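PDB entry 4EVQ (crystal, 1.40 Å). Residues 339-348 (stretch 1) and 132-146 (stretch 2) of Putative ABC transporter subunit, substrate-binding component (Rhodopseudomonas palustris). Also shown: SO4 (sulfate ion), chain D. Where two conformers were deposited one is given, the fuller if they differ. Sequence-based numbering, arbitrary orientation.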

# COMPACT_ATOMS: atom_id res chain seq x y z
N HIS A 339 -7.66 -4.93 -12.60
CA HIS A 339 -6.26 -5.16 -12.24
C HIS A 339 -5.90 -4.67 -10.85
O HIS A 339 -4.76 -4.27 -10.60
CB HIS A 339 -5.31 -4.51 -13.24
CG HIS A 339 -5.46 -5.01 -14.66
ND1 HIS A 339 -4.77 -4.41 -15.68
CD2 HIS A 339 -6.18 -6.02 -15.21
CE1 HIS A 339 -5.07 -5.03 -16.83
NE2 HIS A 339 -5.92 -5.99 -16.57
N ASN A 340 -6.86 -4.76 -9.94
CA ASN A 340 -6.58 -4.50 -8.52
C ASN A 340 -6.56 -5.83 -7.79
O ASN A 340 -7.32 -6.75 -8.15
CB ASN A 340 -7.68 -3.61 -7.95
CG ASN A 340 -7.25 -2.88 -6.71
OD1 ASN A 340 -6.23 -2.20 -6.72
ND2 ASN A 340 -8.01 -3.03 -5.66
N PRO A 341 -5.79 -6.00 -6.69
CA PRO A 341 -5.84 -7.27 -6.00
C PRO A 341 -7.21 -7.60 -5.40
O PRO A 341 -7.92 -6.71 -4.94
CB PRO A 341 -4.81 -7.13 -4.86
CG PRO A 341 -3.87 -6.05 -5.40
CD PRO A 341 -4.76 -5.11 -6.10
N VAL A 342 -7.56 -8.88 -5.43
CA VAL A 342 -8.73 -9.41 -4.72
C VAL A 342 -8.17 -10.22 -3.60
O VAL A 342 -7.48 -11.23 -3.84
CB VAL A 342 -9.59 -10.24 -5.69
CG1 VAL A 342 -10.78 -10.85 -4.95
CG2 VAL A 342 -10.03 -9.33 -6.81
N GLN A 343 -8.39 -9.78 -2.35
CA GLN A 343 -7.66 -10.32 -1.25
C GLN A 343 -8.41 -10.11 0.07
O GLN A 343 -9.22 -9.20 0.17
CB GLN A 343 -6.28 -9.65 -1.18
CG GLN A 343 -6.38 -8.18 -0.78
CD GLN A 343 -5.10 -7.40 -1.01
OE1 GLN A 343 -4.02 -7.97 -0.95
NE2 GLN A 343 -5.23 -6.14 -1.29
N ASN A 344 -8.08 -10.91 1.05
CA ASN A 344 -8.65 -10.73 2.39
C ASN A 344 -8.11 -9.44 3.01
O ASN A 344 -6.96 -9.03 2.76
CB ASN A 344 -8.24 -11.90 3.30
CG ASN A 344 -8.96 -13.21 2.99
OD1 ASN A 344 -10.01 -13.25 2.40
ND2 ASN A 344 -8.41 -14.28 3.54
N PHE A 345 -8.93 -8.87 3.88
CA PHE A 345 -8.47 -7.87 4.84
C PHE A 345 -8.64 -8.44 6.23
O PHE A 345 -9.70 -8.95 6.58
CB PHE A 345 -9.22 -6.54 4.70
CG PHE A 345 -8.89 -5.81 3.43
CD1 PHE A 345 -7.80 -4.95 3.37
CD2 PHE A 345 -9.65 -5.99 2.30
CE1 PHE A 345 -7.44 -4.29 2.19
CE2 PHE A 345 -9.29 -5.32 1.13
CZ PHE A 345 -8.21 -4.44 1.10
N TYR A 346 -7.59 -8.37 7.02
CA TYR A 346 -7.58 -8.90 8.38
C TYR A 346 -7.69 -7.80 9.43
O TYR A 346 -7.10 -6.73 9.28
CB TYR A 346 -6.26 -9.67 8.60
CG TYR A 346 -5.90 -10.63 7.46
CD1 TYR A 346 -6.47 -11.89 7.37
CD2 TYR A 346 -4.98 -10.28 6.48
CE1 TYR A 346 -6.14 -12.76 6.33
CE2 TYR A 346 -4.65 -11.14 5.43
CZ TYR A 346 -5.23 -12.39 5.38
OH TYR A 346 -4.93 -13.29 4.36
N LEU A 347 -8.44 -8.08 10.49
CA LEU A 347 -8.45 -7.27 11.68
C LEU A 347 -7.21 -7.61 12.47
O LEU A 347 -6.87 -8.78 12.60
CB LEU A 347 -9.72 -7.56 12.50
CG LEU A 347 -9.84 -6.80 13.83
CD1 LEU A 347 -10.03 -5.30 13.56
CD2 LEU A 347 -11.02 -7.39 14.64
N ARG A 348 -6.53 -6.59 12.97
CA ARG A 348 -5.27 -6.77 13.67
C ARG A 348 -5.23 -5.92 14.93
O ARG A 348 -5.90 -4.90 15.00
CB ARG A 348 -4.07 -6.35 12.81
CG ARG A 348 -4.21 -6.82 11.35
CD ARG A 348 -3.04 -6.47 10.49
NE ARG A 348 -2.67 -5.07 10.57
CZ ARG A 348 -1.48 -4.59 10.22
NH1 ARG A 348 -0.59 -5.39 9.67
NH2 ARG A 348 -1.18 -3.34 10.45
S SO4 D . -17.10 3.48 -3.31
O1 SO4 D . -16.24 3.33 -2.12
O2 SO4 D . -16.53 4.53 -4.14
O3 SO4 D . -17.01 2.25 -4.08
O4 SO4 D . -18.51 3.69 -2.98
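Stretch 2 (132-146) SFANGQIGRATGDAM

The centre of the contact is the ring of F345, which loses more surface to the other stretch than any other residue here, 102 Å² of the 446 Å² buried on both sides together. F345 lies in the strand that runs through 348 and on beyond the stretch, and its CA-to-CB bond points toward the helix formed by residues 135-146. With chi1 at -69° (m) the ring lies among three helical side chains: CE1 of F345 is 3.8 Å from CG1 of I138, CG is 4.3 Å from CB of A141, and CE2 is 4.3 Å from CG of Q137. All three meet the ring obliquely. A flat, broad aromatic group suits this place because it can touch two successive turns of a helix at once, and Q137 and A141, four residues apart, are both within its reach.

The helix is regular, with phi and psi near -65° and -41° and each amide from I138 to M146 bonded to the carbonyl four residues earlier, as in A141 N to Q137 O at 3.0 Å. Side chains spaced by four therefore recur on one side, and Q137, A141 and A145 all point toward stretch 1. The two alanines let the backbones come near: the CA atoms of F345 and A141 are 7.3 Å apart, those of L347 and A145 7.4 Å. Strand and helix run in broadly the same direction, their axes crossing at -46° with a closest approach of 9.7 Å. Going outward along both, L347 starts sideways, but its end comes nearer, and CD1 reaches within 4.4 Å of CB of A145. The intervening Y346 makes no contact, as the alternation of an extended chain would lead one to expect.

Toward the start of the helix the contact turns polar. Here residues 132-134 lead into the helix as a loop, extended at F133 and A134 but not at S132, whose phi and psi are -104° and -91°, with A134 at the N-cap position, and the backbone offers groups that the helix does not satisfy. Q343 points its side chain toward this segment and donates from NE2 to the carbonyl O of S132, at 2.9 Å and a nearly straight 164°; a long amide side chain suits the task, since it can reach a main-chain acceptor while its OE1 is bonded elsewhere in the structure. P341 packs beside the same carbonyl, its CG 3.6 Å from S132 O, and the CA atoms of P341 and F133 are 6.3 Å apart.

At the edge, N340 and Q137 approach without bonding directly: ND2 of N340 is 4.0 Å from OE1 of Q137. Two waters join them. Water 1 donates to Q137 OE1 at 2.7 Å and accepts from A134 N at 2.9 Å and from N340 ND2 at 3.3 Å, thus serving an amide at the helix start. Water 2 donates to Q137 OE1 and to P341 O, each at 2.8 Å, and accepts from N340 ND2 at 3.0 Å. Amide side chains suit this border, one offering hydrogens and the other a carbonyl oxygen.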

# COMPACT_ATOMS: atom_id res chain seq x y z
N SER A 132 -1.00 -3.71 -4.53
CA SER A 132 -1.25 -3.24 -3.18
C SER A 132 -2.72 -3.33 -2.78
O SER A 132 -3.12 -4.36 -2.30
CB SER A 132 -0.64 -1.87 -3.04
OG SER A 132 -1.21 -0.95 -3.94
N PHE A 133 -3.50 -2.27 -3.01
CA PHE A 133 -4.86 -2.08 -2.51
C PHE A 133 -5.39 -0.81 -3.14
O PHE A 133 -4.62 -0.02 -3.70
CB PHE A 133 -4.88 -1.97 -0.96
CG PHE A 133 -4.12 -0.78 -0.51
CD1 PHE A 133 -2.75 -0.83 -0.43
CD2 PHE A 133 -4.74 0.45 -0.34
CE1 PHE A 133 -2.02 0.30 -0.20
CE2 PHE A 133 -3.98 1.59 -0.06
CZ PHE A 133 -2.63 1.50 -0.04
N ALA A 134 -6.70 -0.57 -2.98
CA ALA A 134 -7.31 0.69 -3.26
C ALA A 134 -7.72 1.39 -1.97
O ALA A 134 -8.29 0.76 -1.06
CB ALA A 134 -8.53 0.48 -4.15
N ASN A 135 -7.50 2.70 -1.94
CA ASN A 135 -7.75 3.51 -0.75
C ASN A 135 -9.16 3.38 -0.24
O ASN A 135 -9.38 3.20 0.95
CB ASN A 135 -7.49 4.98 -1.10
CG ASN A 135 -6.01 5.32 -1.25
OD1 ASN A 135 -5.14 4.70 -0.65
ND2 ASN A 135 -5.75 6.35 -2.03
N GLY A 136 -10.15 3.51 -1.11
CA GLY A 136 -11.52 3.52 -0.62
C GLY A 136 -11.89 2.15 -0.09
O GLY A 136 -12.60 2.04 0.92
N GLN A 137 -11.41 1.10 -0.74
CA GLN A 137 -11.75 -0.23 -0.28
C GLN A 137 -11.19 -0.57 1.11
O GLN A 137 -11.89 -1.12 1.97
CB GLN A 137 -11.33 -1.29 -1.30
CG GLN A 137 -11.88 -2.68 -0.98
CD GLN A 137 -11.71 -3.70 -2.08
OE1 GLN A 137 -10.84 -3.59 -2.91
NE2 GLN A 137 -12.52 -4.75 -2.02
N ILE A 138 -9.95 -0.20 1.37
CA ILE A 138 -9.41 -0.47 2.68
C ILE A 138 -10.06 0.45 3.73
O ILE A 138 -10.33 0.02 4.83
CB ILE A 138 -7.86 -0.41 2.74
CG1 ILE A 138 -7.40 -1.02 4.06
CG2 ILE A 138 -7.30 0.99 2.51
CD1 ILE A 138 -5.87 -1.23 4.16
N GLY A 139 -10.35 1.68 3.36
CA GLY A 139 -11.08 2.54 4.30
C GLY A 139 -12.45 1.97 4.68
O GLY A 139 -12.85 1.95 5.83
N ARG A 140 -13.18 1.50 3.67
CA ARG A 140 -14.47 0.85 3.89
C ARG A 140 -14.35 -0.36 4.82
O ARG A 140 -15.15 -0.52 5.75
CB ARG A 140 -15.09 0.38 2.59
CG ARG A 140 -15.72 1.48 1.80
CD ARG A 140 -16.45 0.87 0.63
NE ARG A 140 -17.39 1.77 0.00
CZ ARG A 140 -18.65 1.93 0.40
NH1 ARG A 140 -19.09 1.31 1.46
NH2 ARG A 140 -19.43 2.73 -0.25
N ALA A 141 -13.33 -1.18 4.60
CA ALA A 141 -13.16 -2.36 5.42
C ALA A 141 -12.88 -1.99 6.87
O ALA A 141 -13.35 -2.65 7.79
CB ALA A 141 -12.05 -3.27 4.84
N THR A 142 -12.12 -0.92 7.09
CA THR A 142 -11.80 -0.51 8.43
C THR A 142 -13.06 0.05 9.11
O THR A 142 -13.33 -0.28 10.27
CB THR A 142 -10.68 0.53 8.40
OG1 THR A 142 -9.53 0.02 7.64
CG2 THR A 142 -10.17 0.80 9.79
N GLY A 143 -13.81 0.88 8.42
CA GLY A 143 -15.06 1.38 8.98
C GLY A 143 -16.06 0.29 9.32
O GLY A 143 -16.74 0.33 10.35
N ASP A 144 -16.16 -0.71 8.46
CA ASP A 144 -17.08 -1.81 8.73
C ASP A 144 -16.64 -2.60 9.96
O ASP A 144 -17.47 -3.02 10.77
CB ASP A 144 -17.15 -2.72 7.49
CG ASP A 144 -18.37 -3.63 7.50
OD1 ASP A 144 -19.49 -3.21 7.85
OD2 ASP A 144 -18.16 -4.80 7.19
N ALA A 145 -15.33 -2.81 10.14
CA ALA A 145 -14.84 -3.50 11.32
C ALA A 145 -15.14 -2.71 12.59
O ALA A 145 -15.45 -3.28 13.65
CB ALA A 145 -13.34 -3.72 11.17
N MSE A 146 -15.08 -1.40 12.50
CA MSE A 146 -15.36 -0.55 13.65
C MSE A 146 -16.85 -0.63 14.02
O MSE A 146 -17.19 -0.66 15.21
CB MSE A 146 -14.89 0.88 13.37
CG MSE A 146 -13.38 0.92 13.30
SE MSE A 146 -12.61 2.49 12.48
CE MSE A 146 -12.98 3.70 13.94
O HOH W 1 -8.29 -2.88 -2.40
O HOH W 2 -10.14 -5.02 -5.20